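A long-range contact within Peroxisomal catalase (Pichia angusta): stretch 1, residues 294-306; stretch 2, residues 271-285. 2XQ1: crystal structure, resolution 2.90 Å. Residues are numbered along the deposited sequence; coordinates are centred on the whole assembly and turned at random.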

ATOM      1  N   VAL O 294      28.431  18.280 -23.812  1.00 48.28           N
ATOM      2  CA  VAL O 294      27.891  17.948 -25.138  1.00 50.13           C
ATOM      3  C   VAL O 294      29.023  17.547 -26.040  1.00 51.71           C
ATOM      4  O   VAL O 294      30.180  17.810 -25.725  1.00 52.35           O
ATOM      5  CB  VAL O 294      27.189  19.141 -25.814  1.00 49.89           C
ATOM      6  CG1 VAL O 294      26.085  19.665 -24.939  1.00 50.54           C
ATOM      7  CG2 VAL O 294      28.169  20.253 -26.139  1.00 50.16           C
ATOM      8  N   TRP O 295      28.690  16.930 -27.172  1.00 53.84           N
ATOM      9  CA  TRP O 295      29.668  16.581 -28.206  1.00 55.58           C
ATOM     10  C   TRP O 295      29.626  17.655 -29.303  1.00 57.45           C
ATOM     11  O   TRP O 295      28.605  17.788 -29.983  1.00 57.64           O
ATOM     12  CB  TRP O 295      29.327  15.219 -28.813  1.00 55.21           C
ATOM     13  CG  TRP O 295      29.408  14.054 -27.896  1.00 53.57           C
ATOM     14  CD1 TRP O 295      29.716  14.061 -26.569  1.00 52.16           C
ATOM     15  CD2 TRP O 295      29.135  12.703 -28.239  1.00 53.48           C
ATOM     16  NE1 TRP O 295      29.674  12.791 -26.065  1.00 51.66           N
ATOM     17  CE2 TRP O 295      29.319  11.934 -27.071  1.00 53.19           C
ATOM     18  CE3 TRP O 295      28.759  12.059 -29.429  1.00 53.53           C
ATOM     19  CZ2 TRP O 295      29.142  10.543 -27.057  1.00 53.94           C
ATOM     20  CZ3 TRP O 295      28.582  10.679 -29.420  1.00 53.91           C
ATOM     21  CH2 TRP O 295      28.773   9.934 -28.240  1.00 54.27           C
ATOM     22  N   PRO O 296      30.720  18.433 -29.474  1.00 59.40           N
ATOM     23  CA  PRO O 296      30.722  19.466 -30.525  1.00 60.96           C
ATOM     24  C   PRO O 296      30.324  18.967 -31.941  1.00 62.40           C
ATOM     25  O   PRO O 296      30.806  17.919 -32.414  1.00 62.46           O
ATOM     26  CB  PRO O 296      32.156  20.020 -30.488  1.00 60.98           C
ATOM     27  CG  PRO O 296      32.931  19.111 -29.558  1.00 60.27           C
ATOM     28  CD  PRO O 296      31.937  18.511 -28.635  1.00 59.46           C
ATOM     29  N   HIS O 297      29.441  19.731 -32.590  1.00 63.72           N
ATOM     30  CA  HIS O 297      28.820  19.346 -33.863  1.00 64.98           C
ATOM     31  C   HIS O 297      29.853  19.256 -34.983  1.00 65.54           C
ATOM     32  O   HIS O 297      29.772  18.381 -35.860  1.00 65.96           O
ATOM     33  CB  HIS O 297      27.677  20.319 -34.219  1.00 65.09           C
ATOM     34  CG  HIS O 297      26.430  20.111 -33.405  1.00 66.23           C
ATOM     35  ND1 HIS O 297      26.462  19.778 -32.054  1.00 67.17           N
ATOM     36  CD2 HIS O 297      25.115  20.191 -33.747  1.00 66.69           C
ATOM     37  CE1 HIS O 297      25.224  19.656 -31.602  1.00 66.29           C
ATOM     38  NE2 HIS O 297      24.389  19.901 -32.609  1.00 67.08           N
ATOM     39  N   LYS O 298      30.825  20.160 -34.927  1.00 66.11           N
ATOM     40  CA  LYS O 298      31.956  20.150 -35.840  1.00 66.64           C
ATOM     41  C   LYS O 298      32.580  18.755 -35.934  1.00 66.22           C
ATOM     42  O   LYS O 298      32.646  18.177 -37.018  1.00 66.45           O
ATOM     43  CB  LYS O 298      33.002  21.182 -35.397  1.00 67.08           C
ATOM     44  CG  LYS O 298      33.876  21.707 -36.535  1.00 68.63           C
ATOM     45  N   ASP O 299      32.991  18.206 -34.790  1.00 65.47           N
ATOM     46  CA  ASP O 299      33.757  16.952 -34.745  1.00 64.50           C
ATOM     47  C   ASP O 299      32.912  15.681 -34.908  1.00 63.25           C
ATOM     48  O   ASP O 299      33.397  14.680 -35.440  1.00 63.70           O
ATOM     49  CB  ASP O 299      34.579  16.872 -33.452  1.00 64.96           C
ATOM     50  CG  ASP O 299      35.356  18.161 -33.157  1.00 66.20           C
ATOM     51  OD1 ASP O 299      35.708  18.878 -34.112  1.00 68.43           O
ATOM     52  OD2 ASP O 299      35.621  18.455 -31.964  1.00 67.17           O
ATOM     53  N   PHE O 300      31.663  15.709 -34.438  1.00 61.35           N
ATOM     54  CA  PHE O 300      30.771  14.552 -34.560  1.00 59.34           C
ATOM     55  C   PHE O 300      29.430  14.991 -35.139  1.00 58.99           C
ATOM     56  O   PHE O 300      28.557  15.479 -34.410  1.00 58.80           O
ATOM     57  CB  PHE O 300      30.599  13.853 -33.215  1.00 58.58           C
ATOM     58  CG  PHE O 300      31.891  13.503 -32.560  1.00 56.23           C
ATOM     59  CD1 PHE O 300      32.515  12.289 -32.822  1.00 54.46           C
ATOM     60  CD2 PHE O 300      32.506  14.406 -31.702  1.00 54.80           C
ATOM     61  CE1 PHE O 300      33.724  11.975 -32.226  1.00 53.43           C
ATOM     62  CE2 PHE O 300      33.718  14.106 -31.109  1.00 53.82           C
ATOM     63  CZ  PHE O 300      34.328  12.887 -31.368  1.00 53.42           C
ATOM     64  N   PRO O 301      29.283  14.846 -36.468  1.00 58.39           N
ATOM     65  CA  PRO O 301      28.105  15.322 -37.186  1.00 57.66           C
ATOM     66  C   PRO O 301      26.893  14.428 -36.956  1.00 56.66           C
ATOM     67  O   PRO O 301      27.054  13.229 -36.676  1.00 56.27           O
ATOM     68  CB  PRO O 301      28.549  15.250 -38.647  1.00 58.22           C
ATOM     69  CG  PRO O 301      29.637  14.203 -38.684  1.00 58.28           C
ATOM     70  CD  PRO O 301      30.322  14.304 -37.370  1.00 58.34           C
ATOM     71  N   LEU O 302      25.701  15.012 -37.074  1.00 55.35           N
ATOM     72  CA  LEU O 302      24.475  14.270 -36.858  1.00 54.43           C
ATOM     73  C   LEU O 302      24.170  13.430 -38.079  1.00 54.14           C
ATOM     74  O   LEU O 302      24.429  13.853 -39.193  1.00 54.34           O
ATOM     75  CB  LEU O 302      23.291  15.198 -36.575  1.00 54.16           C
ATOM     76  CG  LEU O 302      23.353  16.306 -35.517  1.00 53.67           C
ATOM     77  CD1 LEU O 302      21.978  16.973 -35.332  1.00 53.97           C
ATOM     78  CD2 LEU O 302      23.832  15.791 -34.200  1.00 52.25           C
ATOM     79  N   ARG O 303      23.600  12.245 -37.842  1.00 53.75           N
ATOM     80  CA  ARG O 303      23.181  11.304 -38.879  1.00 53.00           C
ATOM     81  C   ARG O 303      21.686  11.053 -38.709  1.00 52.53           C
ATOM     82  O   ARG O 303      21.244  10.639 -37.637  1.00 52.10           O
ATOM     83  CB  ARG O 303      23.982  10.003 -38.735  1.00 52.81           C
ATOM     84  CG  ARG O 303      23.817   9.064 -39.867  1.00 52.96           C
ATOM     85  CD  ARG O 303      24.705   7.884 -39.721  1.00 51.95           C
ATOM     86  NE  ARG O 303      24.228   6.813 -40.598  1.00 52.38           N
ATOM     87  CZ  ARG O 303      24.737   5.586 -40.610  1.00 52.38           C
ATOM     88  NH1 ARG O 303      25.745   5.276 -39.796  1.00 53.50           N
ATOM     89  NH2 ARG O 303      24.248   4.670 -41.433  1.00 51.89           N
ATOM     90  N   HIS O 304      20.920  11.335 -39.761  1.00 52.36           N
ATOM     91  CA  HIS O 304      19.460  11.202 -39.748  1.00 52.25           C
ATOM     92  C   HIS O 304      19.050   9.723 -39.826  1.00 51.85           C
ATOM     93  O   HIS O 304      19.636   8.959 -40.589  1.00 52.20           O
ATOM     94  CB  HIS O 304      18.853  12.017 -40.899  1.00 52.43           C
ATOM     95  CG  HIS O 304      17.352  12.096 -40.882  1.00 53.32           C
ATOM     96  ND1 HIS O 304      16.658  13.026 -40.140  1.00 53.65           N
ATOM     97  CD2 HIS O 304      16.415  11.377 -41.543  1.00 54.62           C
ATOM     98  CE1 HIS O 304      15.363  12.865 -40.327  1.00 53.30           C
ATOM     99  NE2 HIS O 304      15.187  11.869 -41.175  1.00 54.16           N
ATOM    100  N   PHE O 305      18.061   9.314 -39.032  1.00 50.97           N
ATOM    101  CA  PHE O 305      17.624   7.933 -39.065  1.00 50.14           C
ATOM    102  C   PHE O 305      16.119   7.722 -38.965  1.00 50.17           C
ATOM    103  O   PHE O 305      15.626   6.626 -39.251  1.00 50.38           O
ATOM    104  CB  PHE O 305      18.350   7.102 -38.005  1.00 50.02           C
ATOM    105  CG  PHE O 305      17.844   7.310 -36.595  1.00 49.41           C
ATOM    106  CD1 PHE O 305      18.335   8.360 -35.812  1.00 49.37           C
ATOM    107  CD2 PHE O 305      16.905   6.437 -36.038  1.00 48.67           C
ATOM    108  CE1 PHE O 305      17.888   8.555 -34.503  1.00 48.35           C
ATOM    109  CE2 PHE O 305      16.444   6.621 -34.738  1.00 48.12           C
ATOM    110  CZ  PHE O 305      16.941   7.682 -33.965  1.00 48.05           C
ATOM    111  N   GLY O 306      15.369   8.732 -38.556  1.00 49.68           N
ATOM    112  CA  GLY O 306      13.942   8.496 -38.406  1.00 49.43           C
ATOM    113  C   GLY O 306      13.150   9.740 -38.130  1.00 49.35           C
ATOM    114  O   GLY O 306      13.702  10.853 -38.133  1.00 49.82           O
TER
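Stretch 2 (271-285) CYIQTMTLEQSKKLP

Two paired strands need not keep a constant register, and side chains beyond the last bridge can extend the contact. The contact in peroxisomal catalase between residues 271-285 and residues 294-306 illustrates both points. Residues 271-276 form the end of a strand that begins earlier in the chain. It runs antiparallel to the strand that includes Gly 306 and continues later in the chain, the two axes making an angle of 137° between their N-to-C directions and approaching to 4.5 Å.

At the start of stretch 2, Cys 271 forms a hydrogen-bonded pair with Gly 306, and its N donates to Gly 306 O at 2.7 Å. Its carbonyl serves two donors: Phe 305 N lies 2.9 Å from Cys 271 O, while Gly 306 N makes a weak bond to Cys 271 O at 3.4 Å. This sharing marks a beta bulge, where the register shifts by one residue between His 304 and Gly 306. Phe 305, with a psi of -15°, brings its ring back over the partner strand, so that Cys 271 CB lies over the ring face, 3.5 Å from Phe 305 CE1.

Tyr 272 faces His 304 in a non-hydrogen-bonded pair, their CA atoms 4.3 Å apart. The edge of the His 304 ring meets a face of the Tyr 272 ring, with planes at 71° and His 304 ND1 3.3 Å from Tyr 272 CE2; Leu 302 CD1 covers the opposite face of the tyrosine. The next residue, Ile 273, restores the hydrogen-bonded pattern with Arg 303: Ile 273 N to Arg 303 O and Arg 303 N to Ile 273 O both measure 2.9 Å. Its side chain shares a face of the sheet with those of Cys 271 and Arg 303, and Ile 273 CG2 reaches within 3.5 Å of Phe 305 CE1.

Past this bridge a side-chain amide takes over the polar contacts. Gln 274 leaves the backbone sideways, yet its extended chain carries NE2 to two carbonyls of the loop, 2.8 Å from Phe 300 O and 3.1 Å from Trp 295 O. One amide group thus ties together two points five residues apart in sequence. Thr 275 points away, although its backbone remains close, with Thr 275 O 3.4 Å from Phe 300 CD1.

Met 276 turns toward the loop and places its sulfur against two aromatic rings. Met 276 SD sits over a face of the Trp 295 indole and approaches Phe 300 CZ obliquely at 3.7 Å. Thr 277 then caps the short helix beginning at Leu 278, its OG1 accepting from Gln 280 N at 3.2 Å. From this helix Gln 280 reaches back, bringing NE2 to 3.6 Å from Phe 300 CE1. At the end of the type I turn from Ser 281 to Leu 284, Leu 284 CD1 lies at the edge of the Phe 300 ring, 4.1 Å from Phe 300 CZ.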

ATOM      1  N   CYS O 271      14.668  12.518 -36.200  1.00 40.52           N
ATOM      2  CA  CYS O 271      15.595  11.894 -35.264  1.00 40.78           C
ATOM      3  C   CYS O 271      16.981  11.707 -35.855  1.00 41.61           C
ATOM      4  O   CYS O 271      17.104  11.186 -36.971  1.00 42.00           O
ATOM      5  CB  CYS O 271      15.056  10.541 -34.859  1.00 40.64           C
ATOM      6  SG  CYS O 271      13.339  10.525 -34.330  1.00 40.60           S
ATOM      7  N   TYR O 272      18.014  12.119 -35.112  1.00 42.04           N
ATOM      8  CA  TYR O 272      19.410  11.929 -35.519  1.00 42.72           C
ATOM      9  C   TYR O 272      20.229  11.263 -34.429  1.00 42.88           C
ATOM     10  O   TYR O 272      19.825  11.241 -33.266  1.00 42.89           O
ATOM     11  CB  TYR O 272      20.073  13.266 -35.829  1.00 42.95           C
ATOM     12  CG  TYR O 272      19.328  14.168 -36.781  1.00 44.54           C
ATOM     13  CD1 TYR O 272      18.287  14.977 -36.319  1.00 45.21           C
ATOM     14  CD2 TYR O 272      19.690  14.252 -38.142  1.00 45.39           C
ATOM     15  CE1 TYR O 272      17.600  15.835 -37.181  1.00 46.43           C
ATOM     16  CE2 TYR O 272      19.008  15.110 -39.022  1.00 46.23           C
ATOM     17  CZ  TYR O 272      17.961  15.899 -38.529  1.00 47.02           C
ATOM     18  OH  TYR O 272      17.269  16.755 -39.357  1.00 47.39           O
ATOM     19  N   ILE O 273      21.395  10.743 -34.788  1.00 43.08           N
ATOM     20  CA  ILE O 273      22.349  10.319 -33.780  1.00 43.84           C
ATOM     21  C   ILE O 273      23.744  10.884 -34.045  1.00 44.66           C
ATOM     22  O   ILE O 273      24.076  11.160 -35.178  1.00 45.46           O
ATOM     23  CB  ILE O 273      22.445   8.792 -33.666  1.00 43.61           C
ATOM     24  CG1 ILE O 273      22.846   8.177 -34.995  1.00 44.10           C
ATOM     25  CG2 ILE O 273      21.147   8.190 -33.146  1.00 43.43           C
ATOM     26  CD1 ILE O 273      23.204   6.706 -34.887  1.00 45.22           C
ATOM     27  N   GLN O 274      24.545  11.082 -33.001  1.00 45.21           N
ATOM     28  CA  GLN O 274      25.975  11.325 -33.152  1.00 45.70           C
ATOM     29  C   GLN O 274      26.673  10.045 -32.752  1.00 46.10           C
ATOM     30  O   GLN O 274      26.306   9.426 -31.766  1.00 46.34           O
ATOM     31  CB  GLN O 274      26.432  12.418 -32.207  1.00 45.63           C
ATOM     32  CG  GLN O 274      25.954  13.779 -32.553  1.00 46.64           C
ATOM     33  CD  GLN O 274      26.361  14.817 -31.518  1.00 48.75           C
ATOM     34  OE1 GLN O 274      25.923  14.758 -30.359  1.00 49.52           O
ATOM     35  NE2 GLN O 274      27.198  15.783 -31.930  1.00 50.05           N
ATOM     36  N   THR O 275      27.677   9.622 -33.492  1.00 46.60           N
ATOM     37  CA  THR O 275      28.327   8.402 -33.085  1.00 47.46           C
ATOM     38  C   THR O 275      29.771   8.707 -32.845  1.00 47.91           C
ATOM     39  O   THR O 275      30.236   9.769 -33.240  1.00 48.03           O
ATOM     40  CB  THR O 275      28.126   7.241 -34.087  1.00 47.42           C
ATOM     41  OG1 THR O 275      28.583   7.626 -35.382  1.00 48.20           O
ATOM     42  CG2 THR O 275      26.667   6.883 -34.183  1.00 47.64           C
ATOM     43  N   MET O 276      30.462   7.775 -32.182  1.00 48.54           N
ATOM     44  CA  MET O 276      31.864   7.920 -31.804  1.00 48.97           C
ATOM     45  C   MET O 276      32.415   6.553 -31.403  1.00 49.64           C
ATOM     46  O   MET O 276      31.744   5.810 -30.692  1.00 49.73           O
ATOM     47  CB  MET O 276      31.946   8.873 -30.625  1.00 48.90           C
ATOM     48  CG  MET O 276      33.286   8.995 -29.937  1.00 48.28           C
ATOM     49  SD  MET O 276      33.100  10.440 -28.895  1.00 47.49           S
ATOM     50  CE  MET O 276      34.448  10.204 -27.775  1.00 49.04           C
ATOM     51  N   THR O 277      33.620   6.217 -31.852  1.00 50.45           N
ATOM     52  CA  THR O 277      34.201   4.926 -31.513  1.00 51.70           C
ATOM     53  C   THR O 277      34.920   5.037 -30.195  1.00 52.28           C
ATOM     54  O   THR O 277      35.260   6.139 -29.765  1.00 52.34           O
ATOM     55  CB  THR O 277      35.187   4.401 -32.589  1.00 52.08           C
ATOM     56  OG1 THR O 277      36.375   5.206 -32.621  1.00 52.84           O
ATOM     57  CG2 THR O 277      34.530   4.377 -33.974  1.00 53.01           C
ATOM     58  N   LEU O 278      35.153   3.895 -29.552  1.00 53.28           N
ATOM     59  CA  LEU O 278      35.966   3.848 -28.350  1.00 54.42           C
ATOM     60  C   LEU O 278      37.285   4.584 -28.524  1.00 55.67           C
ATOM     61  O   LEU O 278      37.666   5.359 -27.654  1.00 55.84           O
ATOM     62  CB  LEU O 278      36.256   2.408 -27.953  1.00 54.42           C
ATOM     63  CG  LEU O 278      37.235   2.185 -26.802  1.00 53.88           C
ATOM     64  CD1 LEU O 278      36.680   2.762 -25.515  1.00 52.74           C
ATOM     65  CD2 LEU O 278      37.513   0.694 -26.671  1.00 54.97           C
ATOM     66  N   GLU O 279      37.974   4.327 -29.643  1.00 57.15           N
ATOM     67  CA  GLU O 279      39.291   4.919 -29.922  1.00 57.99           C
ATOM     68  C   GLU O 279      39.206   6.440 -29.974  1.00 58.29           C
ATOM     69  O   GLU O 279      40.093   7.141 -29.465  1.00 58.61           O
ATOM     70  CB  GLU O 279      39.890   4.353 -31.232  1.00 58.31           C
ATOM     71  N   GLN O 280      38.129   6.943 -30.573  1.00 58.22           N
ATOM     72  CA  GLN O 280      37.905   8.379 -30.652  1.00 58.03           C
ATOM     73  C   GLN O 280      37.709   8.976 -29.269  1.00 57.75           C
ATOM     74  O   GLN O 280      38.079  10.120 -29.049  1.00 57.68           O
ATOM     75  CB  GLN O 280      36.683   8.694 -31.502  1.00 58.10           C
ATOM     76  CG  GLN O 280      36.737   8.128 -32.894  1.00 58.37           C
ATOM     77  CD  GLN O 280      35.680   8.732 -33.767  1.00 58.73           C
ATOM     78  OE1 GLN O 280      34.647   8.120 -34.030  1.00 59.47           O
ATOM     79  NE2 GLN O 280      35.915   9.957 -34.202  1.00 58.87           N
ATOM     80  N   SER O 281      37.135   8.197 -28.350  1.00 57.37           N
ATOM     81  CA  SER O 281      36.793   8.695 -27.017  1.00 57.01           C
ATOM     82  C   SER O 281      38.022   8.922 -26.182  1.00 57.22           C
ATOM     83  O   SER O 281      38.060   9.845 -25.370  1.00 57.17           O
ATOM     84  CB  SER O 281      35.828   7.755 -26.290  1.00 56.61           C
ATOM     85  OG  SER O 281      36.469   6.562 -25.887  1.00 56.54           O
ATOM     86  N   LYS O 282      39.030   8.082 -26.404  1.00 57.75           N
ATOM     87  CA  LYS O 282      40.306   8.164 -25.692  1.00 58.35           C
ATOM     88  C   LYS O 282      41.069   9.456 -25.925  1.00 58.76           C
ATOM     89  O   LYS O 282      41.939   9.798 -25.149  1.00 59.09           O
ATOM     90  CB  LYS O 282      41.201   6.992 -26.063  1.00 58.32           C
ATOM     91  CG  LYS O 282      40.762   5.689 -25.428  1.00 59.18           C
ATOM     92  CD  LYS O 282      41.677   4.532 -25.802  1.00 61.18           C
ATOM     93  CE  LYS O 282      41.268   3.265 -25.060  1.00 62.22           C
ATOM     94  NZ  LYS O 282      41.925   2.065 -25.626  1.00 63.63           N
ATOM     95  N   LYS O 283      40.740  10.184 -26.981  1.00 59.14           N
ATOM     96  CA  LYS O 283      41.476  11.393 -27.310  1.00 59.17           C
ATOM     97  C   LYS O 283      40.800  12.681 -26.863  1.00 58.37           C
ATOM     98  O   LYS O 283      41.375  13.746 -27.036  1.00 58.66           O
ATOM     99  CB  LYS O 283      41.748  11.431 -28.812  1.00 59.91           C
ATOM    100  CG  LYS O 283      42.862  10.463 -29.222  1.00 62.22           C
ATOM    101  CD  LYS O 283      42.533   9.903 -30.619  1.00 65.00           C
ATOM    102  CE  LYS O 283      43.472   8.737 -30.993  1.00 66.10           C
ATOM    103  NZ  LYS O 283      43.385   8.441 -32.465  1.00 65.84           N
ATOM    104  N   LEU O 284      39.600  12.594 -26.283  1.00 57.28           N
ATOM    105  CA  LEU O 284      38.842  13.802 -25.905  1.00 56.38           C
ATOM    106  C   LEU O 284      39.306  14.457 -24.596  1.00 55.46           C
ATOM    107  O   LEU O 284      39.817  13.779 -23.704  1.00 55.37           O
ATOM    108  CB  LEU O 284      37.328  13.524 -25.869  1.00 56.39           C
ATOM    109  CG  LEU O 284      36.628  13.766 -27.212  1.00 56.51           C
ATOM    110  CD1 LEU O 284      36.932  12.639 -28.151  1.00 58.48           C
ATOM    111  CD2 LEU O 284      35.154  13.874 -27.063  1.00 56.24           C
ATOM    112  N   PRO O 285      39.137  15.782 -24.481  1.00 54.68           N
ATOM    113  CA  PRO O 285      39.456  16.486 -23.228  1.00 53.99           C
ATOM    114  C   PRO O 285      38.387  16.317 -22.136  1.00 53.13           C
ATOM    115  O   PRO O 285      38.574  16.824 -21.025  1.00 53.15           O
ATOM    116  CB  PRO O 285      39.531  17.950 -23.660  1.00 54.12           C
ATOM    117  CG  PRO O 285      38.647  18.032 -24.864  1.00 54.51           C
ATOM    118  CD  PRO O 285      38.792  16.715 -25.571  1.00 54.82           C
TER